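Local coordinates for outer membrane protein TP0453 (Treponema pallidum, PDB 3K8G), which alters membrane permeability at acidic pH and might be involved in ligand transport, at residues Pro26-Glu31 against Thr158-Ala163; Ala56-Phe61 against Phe71-Tyr76; Val162-Lys167 against Met189-Thr194. All blocks are in the same frame, centred on the assembly; numbering follows the deposited sequence.

Contact 1. Residues Pro26-Glu31 against Thr158-Ala163; sequences PVAGNE and TSQTVA
Gln-160 lies against the turn carbonyl of Ala-28 for nearly its whole length. Its CB and CG both pass Ala-28 O, CG at 3.5 Å, and CD comes closer still, 3.3 Å from the same oxygen. Extended beyond CG, the chain runs past Ala-28 O to reach Gly-29 CA. At the tip the amide divides: OE1 rests 3.4 Å from Gly-29 CA, while NE2 sits 3.8 Å from Ala-28 CB and has too poor an angle to Ala-28 O for a hydrogen bond. Asn-30 makes the polar join. Its ND2 donates to Gln-160 O at 3.0 Å in an almost straight bond (177°). The other hydrogen goes to Pro-26 O, 2.8 Å from ND2; both acceptors lie close to the amide plane, which holds the amide's rotation. OD1 accepts from Tyr-200 OH and from a water that also donates to Gln-160 O, and it touches Val-162 CG2 at 3.5 Å. The Pro-26 ring completes the contact, its CD 3.1 Å from Thr-161 O. Val-27 to Asn-30 form a type II beta turn, with Gly-29 supplying the positive phi (90°) characteristic of its third position; the turn links strand 21-26 to a predicted amphipathic helix starting at Glu-31, and this contact ties it to the lead-in of strand 162-166.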
loop_
_atom_site.group_PDB
_atom_site.type_symbol
_atom_site.label_atom_id
_atom_site.label_comp_id
_atom_site.label_asym_id
_atom_site.label_seq_id
_atom_site.Cartn_x
_atom_site.Cartn_y
_atom_site.Cartn_z
ATOM N N PRO A 26 3.356 5.926 -6.073
ATOM C CA PRO A 26 3.389 7.275 -6.661
ATOM C C PRO A 26 2.028 7.540 -7.314
ATOM O O PRO A 26 1.535 6.694 -8.033
ATOM C CB PRO A 26 4.513 7.198 -7.712
ATOM C CG PRO A 26 5.032 5.769 -7.713
ATOM C CD PRO A 26 4.207 4.943 -6.777
ATOM N N VAL A 27 1.386 8.664 -7.026
ATOM C CA VAL A 27 0.035 8.876 -7.579
ATOM C C VAL A 27 0.074 9.074 -9.110
ATOM O O VAL A 27 -0.754 8.520 -9.808
ATOM C CB VAL A 27 -0.718 10.008 -6.861
ATOM C CG1 VAL A 27 -2.080 10.298 -7.517
ATOM C CG2 VAL A 27 -0.901 9.625 -5.359
ATOM N N ALA A 28 1.041 9.843 -9.608
ATOM C CA ALA A 28 1.187 10.062 -11.084
ATOM C C ALA A 28 1.462 8.758 -11.829
ATOM O O ALA A 28 2.405 8.014 -11.500
ATOM C CB ALA A 28 2.257 11.093 -11.381
ATOM N N GLY A 29 0.603 8.463 -12.806
ATOM C CA GLY A 29 0.689 7.227 -13.589
ATOM C C GLY A 29 -0.102 6.065 -13.012
ATOM O O GLY A 29 -0.289 5.029 -13.685
ATOM N N ASN A 30 -0.583 6.233 -11.778
ATOM C CA ASN A 30 -1.347 5.187 -11.098
ATOM C C ASN A 30 -2.749 5.564 -10.650
ATOM O O ASN A 30 -3.345 4.902 -9.783
ATOM C CB ASN A 30 -0.538 4.628 -9.921
ATOM C CG ASN A 30 0.798 4.090 -10.358
ATOM O OD1 ASN A 30 0.855 3.151 -11.118
ATOM N ND2 ASN A 30 1.875 4.700 -9.902
ATOM N N GLU A 31 -3.296 6.601 -11.286
ATOM C CA GLU A 31 -4.579 7.173 -10.900
ATOM C C GLU A 31 -5.748 6.203 -10.946
ATOM O O GLU A 31 -6.540 6.137 -9.998
ATOM C CB GLU A 31 -4.880 8.438 -11.755
ATOM C CG GLU A 31 -3.840 9.556 -11.585
ATOM C CD GLU A 31 -2.685 9.501 -12.588
ATOM O OE1 GLU A 31 -2.478 8.472 -13.265
ATOM O OE2 GLU A 31 -1.971 10.510 -12.715
ATOM N N THR A 158 10.759 10.833 -10.284
ATOM C CA THR A 158 11.597 10.112 -11.244
ATOM C C THR A 158 11.031 8.743 -11.616
ATOM O O THR A 158 11.318 8.232 -12.705
ATOM C CB THR A 158 13.073 9.989 -10.780
ATOM O OG1 THR A 158 13.143 9.201 -9.584
ATOM C CG2 THR A 158 13.680 11.367 -10.521
ATOM N N SER A 159 10.219 8.155 -10.732
ATOM C CA SER A 159 9.632 6.841 -11.005
ATOM C C SER A 159 8.127 6.805 -10.686
ATOM O O SER A 159 7.641 7.516 -9.779
ATOM C CB SER A 159 10.396 5.751 -10.238
ATOM O OG SER A 159 9.872 4.450 -10.485
ATOM N N GLN A 160 7.402 5.977 -11.439
ATOM C CA GLN A 160 5.973 5.724 -11.200
ATOM C C GLN A 160 5.715 4.260 -10.793
ATOM O O GLN A 160 4.595 3.762 -10.864
ATOM C CB GLN A 160 5.169 6.097 -12.443
ATOM C CG GLN A 160 5.551 7.529 -12.932
ATOM C CD GLN A 160 4.576 8.094 -13.931
ATOM O OE1 GLN A 160 3.950 7.350 -14.686
ATOM N NE2 GLN A 160 4.446 9.420 -13.944
ATOM N N THR A 161 6.774 3.593 -10.350
ATOM C CA THR A 161 6.701 2.197 -9.895
ATOM C C THR A 161 5.966 2.114 -8.552
ATOM O O THR A 161 6.307 2.818 -7.609
ATOM C CB THR A 161 8.105 1.597 -9.792
ATOM O OG1 THR A 161 8.709 1.608 -11.092
ATOM C CG2 THR A 161 8.069 0.144 -9.320
ATOM N N VAL A 162 4.983 1.226 -8.501
ATOM C CA VAL A 162 4.250 0.837 -7.298
ATOM C C VAL A 162 5.069 -0.283 -6.622
ATOM O O VAL A 162 5.534 -1.200 -7.299
ATOM C CB VAL A 162 2.844 0.309 -7.672
ATOM C CG1 VAL A 162 2.066 -0.256 -6.422
ATOM C CG2 VAL A 162 2.025 1.400 -8.359
ATOM N N ALA A 163 5.284 -0.178 -5.306
ATOM C CA ALA A 163 6.103 -1.184 -4.582
ATOM C C ALA A 163 5.286 -1.866 -3.482
ATOM O O ALA A 163 4.569 -1.195 -2.739
ATOM C CB ALA A 163 7.382 -0.498 -3.985
HETATM O O HOH W 1 3.005 3.036 -12.846
#

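Contact 2. Residues Ala56-Phe61 against Phe71-Tyr76; sequences AVYGAF and FGSGSY
Tyr-58 and Phe-71 lie side by side and point the same way from facing strands of the antiparallel beta hairpin 54-62/67-74, part of the beta-half-barrel. Their rings meet at Tyr-58 CD2 and Phe-71 CD2, 4.0 Å apart, the tyrosine atom standing at the edge of the phenylalanine ring, near its plane. Tyr-58 CG, anti to its carbonyl carbon (chi1 -58°), lies beside the backbone N that bonds Phe-71 O, and the ring receives this same oxygen at its edge and in plane, 3.4 Å from CD2. Pro-11 of helix 11-15 touches both side chains, and Tyr-58 OH is hydrogen-bonded to Cys-153 O. The backbones of this pair exchange two bonds, Tyr-58 N to Phe-71 O and Phe-71 N to Tyr-58 O, both 2.8 Å. The next hydrogen-bonded pair, Ala-56 and Ser-73, is uneven: Ser-73 N reaches Ala-56 O at 3.0 Å, but the return bond from Ala-56 N to Ser-73 O is weak. Between them Val-57 and Gly-72 form a non-hydrogen-bonded pair, where Gly-72 CA approaches Ala-56 O at 3.3 Å in a CA-H...O contact. On the same face of the sheet as Tyr-58, Ser-73 OG stands at the edge of its ring, 3.9 Å from Tyr-58 CE2.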
loop_
_atom_site.group_PDB
_atom_site.type_symbol
_atom_site.label_atom_id
_atom_site.label_comp_id
_atom_site.label_asym_id
_atom_site.label_seq_id
_atom_site.Cartn_x
_atom_site.Cartn_y
_atom_site.Cartn_z
ATOM N N ALA A 56 2.296 11.129 -3.381
ATOM C CA ALA A 56 2.703 9.761 -3.033
ATOM C C ALA A 56 1.964 9.262 -1.795
ATOM O O ALA A 56 1.693 10.033 -0.871
ATOM C CB ALA A 56 4.221 9.698 -2.792
ATOM N N VAL A 57 1.616 7.975 -1.809
ATOM C CA VAL A 57 0.912 7.343 -0.699
ATOM C C VAL A 57 1.799 6.183 -0.148
ATOM O O VAL A 57 2.252 5.333 -0.911
ATOM C CB VAL A 57 -0.460 6.771 -1.162
ATOM C CG1 VAL A 57 -1.142 5.956 -0.029
ATOM C CG2 VAL A 57 -1.435 7.909 -1.602
ATOM N N TYR A 58 1.992 6.154 1.167
ATOM C CA TYR A 58 2.724 5.089 1.866
ATOM C C TYR A 58 1.691 4.346 2.692
ATOM O O TYR A 58 0.849 4.980 3.342
ATOM C CB TYR A 58 3.761 5.716 2.803
ATOM C CG TYR A 58 4.737 6.600 2.097
ATOM C CD1 TYR A 58 5.997 6.118 1.741
ATOM C CD2 TYR A 58 4.404 7.916 1.759
ATOM C CE1 TYR A 58 6.920 6.927 1.080
ATOM C CE2 TYR A 58 5.323 8.735 1.077
ATOM C CZ TYR A 58 6.576 8.224 0.743
ATOM O OH TYR A 58 7.499 9.018 0.083
ATOM N N GLY A 59 1.699 3.012 2.657
ATOM C CA GLY A 59 0.657 2.301 3.357
ATOM C C GLY A 59 1.207 1.100 4.119
ATOM O O GLY A 59 2.218 0.532 3.749
ATOM N N ALA A 60 0.475 0.697 5.146
ATOM C CA ALA A 60 0.780 -0.516 5.901
ATOM C C ALA A 60 -0.578 -1.200 6.201
ATOM O O ALA A 60 -1.532 -0.535 6.648
ATOM C CB ALA A 60 1.497 -0.171 7.176
ATOM N N PHE A 61 -0.667 -2.492 5.900
ATOM C CA PHE A 61 -1.856 -3.293 6.275
ATOM C C PHE A 61 -1.525 -4.237 7.441
ATOM O O PHE A 61 -0.514 -4.964 7.389
ATOM C CB PHE A 61 -2.315 -4.144 5.086
ATOM C CG PHE A 61 -3.368 -5.155 5.478
ATOM C CD1 PHE A 61 -4.630 -4.730 5.843
ATOM C CD2 PHE A 61 -3.066 -6.500 5.527
ATOM C CE1 PHE A 61 -5.617 -5.670 6.230
ATOM C CE2 PHE A 61 -4.029 -7.428 5.920
ATOM C CZ PHE A 61 -5.304 -6.989 6.275
ATOM N N PHE A 71 -0.213 7.148 4.736
ATOM C CA PHE A 71 0.360 8.449 4.851
ATOM C C PHE A 71 0.557 9.028 3.450
ATOM O O PHE A 71 1.134 8.374 2.584
ATOM C CB PHE A 71 1.693 8.345 5.602
ATOM C CG PHE A 71 2.370 9.667 5.816
ATOM C CD1 PHE A 71 2.283 10.316 7.045
ATOM C CD2 PHE A 71 3.126 10.244 4.795
ATOM C CE1 PHE A 71 2.942 11.540 7.264
ATOM C CE2 PHE A 71 3.773 11.488 4.995
ATOM C CZ PHE A 71 3.687 12.112 6.229
ATOM N N GLY A 72 0.046 10.241 3.243
ATOM C CA GLY A 72 0.135 10.901 1.914
ATOM C C GLY A 72 0.974 12.168 1.956
ATOM O O GLY A 72 0.876 12.920 2.909
ATOM N N SER A 73 1.847 12.374 0.954
ATOM C CA SER A 73 2.541 13.657 0.803
ATOM C C SER A 73 1.808 14.358 -0.308
ATOM O O SER A 73 1.558 13.749 -1.354
ATOM C CB SER A 73 4.001 13.476 0.367
ATOM O OG SER A 73 4.665 12.609 1.268
ATOM N N GLY A 74 1.450 15.621 -0.086
ATOM C CA GLY A 74 0.738 16.374 -1.109
ATOM C C GLY A 74 0.621 17.837 -0.740
ATOM O O GLY A 74 1.445 18.378 -0.001
ATOM N N SER A 75 -0.430 18.455 -1.252
ATOM C CA SER A 75 -0.696 19.891 -1.026
ATOM C C SER A 75 -2.132 19.972 -0.541
ATOM O O SER A 75 -3.064 19.700 -1.295
ATOM C CB SER A 75 -0.509 20.667 -2.330
ATOM O OG SER A 75 -0.658 22.066 -2.113
ATOM N N TYR A 76 -2.303 20.249 0.741
ATOM C CA TYR A 76 -3.620 20.222 1.354
ATOM C C TYR A 76 -3.929 21.566 2.042
ATOM O O TYR A 76 -4.048 21.628 3.273
ATOM C CB TYR A 76 -3.721 19.075 2.347
ATOM C CG TYR A 76 -3.223 17.721 1.827
ATOM C CD1 TYR A 76 -3.902 17.055 0.821
ATOM C CD2 TYR A 76 -2.073 17.127 2.355
ATOM C CE1 TYR A 76 -3.469 15.830 0.349
ATOM C CE2 TYR A 76 -1.637 15.894 1.895
ATOM C CZ TYR A 76 -2.338 15.251 0.908
ATOM O OH TYR A 76 -1.926 14.025 0.440
#

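Contact 3. Residues Val162-Lys167 against Met189-Thr194; sequences VALYIK and MELYLT
Leu-164 and Leu-193 meet through their CD1 methyls at 3.7 Å, a diagonal contact, since Leu-164 is paired across the strands with Leu-191. Leu-193 CD1 also receives Val-162 CG1 at 4.0 Å, so one methyl serves two neighbours. Further along this face Ile-166 and Met-189 run side by side in the same direction, Ile-166 CD1 4.0 Å from Met-189 SD. Phe-172 of helix 169-176 packs on Ile-166, Met-189 and Leu-191, while Leu-23 and Val-21 of strand 21-26 touch Leu-164. Six backbone hydrogen bonds of 2.8 to 3.0 Å join the main chains, two each for Val-162 with Leu-193, Leu-164 with Leu-191 and Ile-166 with Met-189. On the other face Ala-163 CB touches the Tyr-192 ring at CD1, 3.8 Å away, and the Tyr-165 ring crosses the Glu-190 chain, its plane 69° from the carboxylate. The polar edge is here: Tyr-192 OH donates to Glu-190 OE1, meeting it on the anti side at a short 2.5 Å. A water donates to both Tyr-192 OH and Leu-164 O, and Arg-148 makes a cation-pi contact with the tyrosine ring. Apolar on one face and partly polar on the other, this antiparallel pairing is consistent with the wall of the U-shaped beta-half-barrel, whose large hydrophobic cavity opens when amphipathic helices move apart.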
loop_
_atom_site.group_PDB
_atom_site.type_symbol
_atom_site.label_atom_id
_atom_site.label_comp_id
_atom_site.label_asym_id
_atom_site.label_seq_id
_atom_site.Cartn_x
_atom_site.Cartn_y
_atom_site.Cartn_z
ATOM N N VAL A 162 4.983 1.226 -8.501
ATOM C CA VAL A 162 4.250 0.837 -7.298
ATOM C C VAL A 162 5.069 -0.283 -6.622
ATOM O O VAL A 162 5.534 -1.200 -7.299
ATOM C CB VAL A 162 2.844 0.309 -7.672
ATOM C CG1 VAL A 162 2.066 -0.256 -6.422
ATOM C CG2 VAL A 162 2.025 1.400 -8.359
ATOM N N ALA A 163 5.284 -0.178 -5.306
ATOM C CA ALA A 163 6.103 -1.184 -4.582
ATOM C C ALA A 163 5.286 -1.866 -3.482
ATOM O O ALA A 163 4.569 -1.195 -2.739
ATOM C CB ALA A 163 7.382 -0.498 -3.985
ATOM N N LEU A 164 5.398 -3.195 -3.352
ATOM C CA LEU A 164 4.765 -3.858 -2.233
ATOM C C LEU A 164 5.795 -4.743 -1.564
ATOM O O LEU A 164 6.638 -5.338 -2.244
ATOM C CB LEU A 164 3.566 -4.717 -2.660
ATOM C CG LEU A 164 2.234 -3.953 -2.855
ATOM C CD1 LEU A 164 2.141 -3.483 -4.278
ATOM C CD2 LEU A 164 1.067 -4.874 -2.515
ATOM N N TYR A 165 5.742 -4.789 -0.240
ATOM C CA TYR A 165 6.539 -5.762 0.480
ATOM C C TYR A 165 5.602 -6.612 1.328
ATOM O O TYR A 165 4.867 -6.076 2.179
ATOM C CB TYR A 165 7.558 -5.052 1.367
ATOM C CG TYR A 165 8.407 -6.051 2.159
ATOM C CD1 TYR A 165 9.135 -7.020 1.488
ATOM C CD2 TYR A 165 8.498 -6.002 3.568
ATOM C CE1 TYR A 165 9.923 -7.935 2.170
ATOM C CE2 TYR A 165 9.322 -6.922 4.249
ATOM C CZ TYR A 165 10.025 -7.880 3.518
ATOM O OH TYR A 165 10.842 -8.836 4.115
ATOM N N ILE A 166 5.635 -7.929 1.133
ATOM C CA ILE A 166 4.550 -8.777 1.686
ATOM C C ILE A 166 5.227 -9.869 2.495
ATOM O O ILE A 166 5.985 -10.655 1.920
ATOM C CB ILE A 166 3.717 -9.375 0.528
ATOM C CG1 ILE A 166 3.112 -8.238 -0.319
ATOM C CG2 ILE A 166 2.638 -10.422 1.052
ATOM C CD1 ILE A 166 3.280 -8.464 -1.846
ATOM N N LYS A 167 4.993 -9.893 3.813
ATOM C CA LYS A 167 5.667 -10.859 4.671
ATOM C C LYS A 167 5.244 -12.283 4.316
ATOM O O LYS A 167 6.084 -13.170 4.285
ATOM C CB LYS A 167 5.437 -10.542 6.170
ATOM C CG LYS A 167 5.920 -9.114 6.536
ATOM C CD LYS A 167 6.199 -8.882 8.026
ATOM C CE LYS A 167 6.901 -7.498 8.242
ATOM N NZ LYS A 167 6.516 -6.761 9.522
ATOM N N MET A 189 7.727 -11.690 -0.064
ATOM C CA MET A 189 7.698 -11.364 -1.460
ATOM C C MET A 189 7.940 -9.868 -1.612
ATOM O O MET A 189 7.322 -9.072 -0.901
ATOM C CB MET A 189 6.340 -11.720 -2.102
ATOM C CG MET A 189 6.158 -11.165 -3.551
ATOM S SD MET A 189 4.482 -11.355 -4.288
ATOM C CE MET A 189 4.377 -13.113 -4.302
ATOM N N GLU A 190 8.805 -9.493 -2.557
ATOM C CA GLU A 190 8.913 -8.080 -2.992
ATOM C C GLU A 190 8.220 -8.018 -4.359
ATOM O O GLU A 190 8.447 -8.887 -5.193
ATOM C CB GLU A 190 10.380 -7.731 -3.237
ATOM C CG GLU A 190 11.261 -7.684 -2.025
ATOM C CD GLU A 190 12.707 -7.366 -2.430
ATOM O OE1 GLU A 190 12.931 -6.357 -3.097
ATOM O OE2 GLU A 190 13.611 -8.124 -2.052
ATOM N N LEU A 191 7.435 -6.978 -4.609
ATOM C CA LEU A 191 6.694 -6.869 -5.861
ATOM C C LEU A 191 6.737 -5.447 -6.351
ATOM O O LEU A 191 6.370 -4.526 -5.600
ATOM C CB LEU A 191 5.226 -7.294 -5.627
ATOM C CG LEU A 191 4.210 -7.136 -6.747
ATOM C CD1 LEU A 191 4.618 -8.035 -7.938
ATOM C CD2 LEU A 191 2.815 -7.478 -6.224
ATOM N N TYR A 192 7.134 -5.258 -7.619
ATOM C CA TYR A 192 7.304 -3.904 -8.212
ATOM C C TYR A 192 6.548 -3.876 -9.534
ATOM O O TYR A 192 6.787 -4.755 -10.380
ATOM C CB TYR A 192 8.805 -3.584 -8.417
ATOM C CG TYR A 192 9.556 -3.767 -7.112
ATOM C CD1 TYR A 192 9.492 -2.782 -6.114
ATOM C CD2 TYR A 192 10.288 -4.931 -6.856
ATOM C CE1 TYR A 192 10.163 -2.966 -4.868
ATOM C CE2 TYR A 192 10.956 -5.114 -5.604
ATOM C CZ TYR A 192 10.866 -4.117 -4.637
ATOM O OH TYR A 192 11.508 -4.285 -3.402
ATOM N N LEU A 193 5.610 -2.929 -9.669
ATOM C CA LEU A 193 4.681 -2.889 -10.815
ATOM C C LEU A 193 4.725 -1.546 -11.508
ATOM O O LEU A 193 4.940 -0.513 -10.863
ATOM C CB LEU A 193 3.232 -3.193 -10.381
ATOM C CG LEU A 193 3.007 -4.353 -9.385
ATOM C CD1 LEU A 193 2.821 -3.867 -7.945
ATOM C CD2 LEU A 193 1.819 -5.269 -9.781
ATOM N N THR A 194 4.478 -1.541 -12.822
ATOM C CA THR A 194 4.431 -0.265 -13.535
ATOM C C THR A 194 3.325 -0.345 -14.608
ATOM O O THR A 194 3.125 -1.388 -15.239
ATOM C CB THR A 194 5.837 0.092 -14.117
ATOM O OG1 THR A 194 5.886 1.483 -14.460
ATOM C CG2 THR A 194 6.165 -0.741 -15.328
HETATM O O HOH W 2 9.342 -4.835 -1.494
#

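How the contacts relate
Strand 21-26, which ends in contact 1, runs between strand 54-62 of contact 2 and strand 162-166 of contacts 1 and 3, so it separates the pairings of contacts 2 and 3, with contact 1 at its end. Contacts 1 and 2, with centres about 12 Å apart, touch where Val-27 CG2 comes 4.0 Å from Ala-56 N. Contacts 1 and 3 have centres about 13 Å apart and share Val-162 and Ala-163; Thr-161 CG2 also lies 3.6 Å from Leu-193 O. Contacts 2 and 3 do not touch, their centres about 17 Å and nearest atoms about 7 Å apart. Thr-161, Gly-72 and Tyr-192 each lie about 4 Å from a bound methylpentanediol, probably from the crystallisation liquor.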